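Local coordinates for superoxide dismutase [Mn/Fe] (Aeropyrum pernix, PDB 3AK2) that catalyses the dismutation of superoxide to dioxygen and hydrogen peroxide, working with either manganese or iron in its active site, at the interface of chains A and B. Coordinates in Å, arbitrary orientation; residue numbers count along the deposited sequence, not the author numbering. Chains: chain A/B, Superoxide dismutase [Mn/Fe].

The interface of chains A and B. Residues chain A 1-2; chain B 105-109.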
loop_
_atom_site.group_PDB
_atom_site.type_symbol
_atom_site.label_atom_id
_atom_site.label_comp_id
_atom_site.label_asym_id
_atom_site.label_seq_id
_atom_site.Cartn_x
_atom_site.Cartn_y
_atom_site.Cartn_z
ATOM N N MET A 1 -10.224 -2.438 -33.955
ATOM C CA MET A 1 -10.193 -2.931 -32.548
ATOM C C MET A 1 -10.560 -4.410 -32.483
ATOM O O MET A 1 -11.488 -4.861 -33.158
ATOM C CB MET A 1 -11.145 -2.115 -31.668
ATOM C CG MET A 1 -10.652 -1.924 -30.238
ATOM S SD MET A 1 -11.714 -0.917 -29.162
ATOM C CE MET A 1 -12.397 0.303 -30.287
ATOM N N VAL A 2 -9.815 -5.156 -31.670
ATOM C CA VAL A 2 -10.065 -6.580 -31.446
ATOM C C VAL A 2 -10.294 -6.804 -29.952
ATOM O O VAL A 2 -9.559 -6.266 -29.122
ATOM C CB VAL A 2 -8.877 -7.458 -31.926
ATOM C CG1 VAL A 2 -9.196 -8.945 -31.770
ATOM C CG2 VAL A 2 -8.516 -7.147 -33.375
ATOM N N GLU B 105 -4.034 -0.082 -32.323
ATOM C CA GLU B 105 -5.279 -0.234 -33.068
ATOM C C GLU B 105 -6.098 -1.404 -32.514
ATOM O O GLU B 105 -7.282 -1.255 -32.214
ATOM C CB GLU B 105 -4.991 -0.420 -34.566
ATOM C CG GLU B 105 -6.230 -0.614 -35.447
ATOM C CD GLU B 105 -7.123 0.617 -35.529
ATOM O OE1 GLU B 105 -8.326 0.451 -35.826
ATOM O OE2 GLU B 105 -6.636 1.747 -35.300
ATOM N N LYS B 106 -5.454 -2.556 -32.351
ATOM C CA LYS B 106 -6.142 -3.766 -31.892
ATOM C C LYS B 106 -6.630 -3.685 -30.440
ATOM O O LYS B 106 -7.776 -4.041 -30.147
ATOM C CB LYS B 106 -5.251 -4.995 -32.093
ATOM C CG LYS B 106 -5.012 -5.352 -33.555
ATOM C CD LYS B 106 -3.954 -6.430 -33.700
ATOM C CE LYS B 106 -3.757 -6.812 -35.162
ATOM N NZ LYS B 106 -2.591 -7.722 -35.338
ATOM N N GLN B 107 -5.771 -3.208 -29.541
ATOM C CA GLN B 107 -6.105 -3.150 -28.118
ATOM C C GLN B 107 -6.998 -1.972 -27.736
ATOM O O GLN B 107 -7.897 -2.126 -26.912
ATOM C CB GLN B 107 -4.841 -3.163 -27.245
ATOM C CG GLN B 107 -4.383 -4.558 -26.816
ATOM C CD GLN B 107 -3.584 -5.277 -27.885
ATOM O OE1 GLN B 107 -4.136 -5.996 -28.723
ATOM N NE2 GLN B 107 -2.279 -5.079 -27.867
ATOM N N PHE B 108 -6.767 -0.810 -28.347
ATOM C CA PHE B 108 -7.399 0.430 -27.877
ATOM C C PHE B 108 -8.299 1.141 -28.884
ATOM O O PHE B 108 -8.969 2.113 -28.532
ATOM C CB PHE B 108 -6.337 1.399 -27.333
ATOM C CG PHE B 108 -5.440 0.789 -26.291
ATOM C CD1 PHE B 108 -5.939 0.454 -25.033
ATOM C CD2 PHE B 108 -4.101 0.531 -26.572
ATOM C CE1 PHE B 108 -5.115 -0.121 -24.071
ATOM C CE2 PHE B 108 -3.268 -0.044 -25.611
ATOM C CZ PHE B 108 -3.779 -0.374 -24.361
ATOM N N GLY B 109 -8.325 0.661 -30.123
ATOM C CA GLY B 109 -9.120 1.308 -31.165
ATOM C C GLY B 109 -8.485 2.563 -31.732
ATOM O O GLY B 109 -9.185 3.482 -32.166
HETATM O O HOH W 1 -6.913 -6.700 -28.381
HETATM O O HOH W 2 -10.002 -3.997 -27.640
HETATM O O HOH W 3 -10.430 0.517 -34.179
#
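A bend at chi3 of A:Met1 (-34°) turns its methyl CE over B:Gly109, and A:Val2 holds CG2 anti to its own carbonyl carbon, where it meets the side chain of B:Lys106. In this iron/manganese superoxide dismutase the N-terminal tail of chain A caps the C-terminal end of helix 98-108 of chain B. The two-fold axis would be expected to repeat this small patch with the chains exchanged, but residues 1-4 of chain B are not modelled. The structure alone does not show its weight in assembly. A:Val2 N donates to B:Lys106 O at 2.8 Å. The bond is nearly straight, 173° at the hydrogen, and lies in the carbonyl plane on a lone pair. A:Met1 CE touches B:Gly109 CA at 3.5 Å. A:Met1 CG lies 3.5 Å from B:Gly109 N. The thioether chain packs on backbone, with no side chain opposing it at the glycine. An alanine in place of A:Met1 lacks CG, SD and CE, which would probably leave a gap over B:Gly109 and let the first residue of the tail move more freely. A:Val2 CG2 lies alongside B:Lys106 CG at 3.9 Å, the two side chains pointing the same way. Water 3 joins the terminal amine N of A:Met1 to the carboxylate OE1 of B:Glu105, 2.7 Å from that oxygen. A:Val2 O binds water 2 at 2.7 Å and also water 1. These waters reach B:Gln107 O and its side-chain amide OE1, respectively.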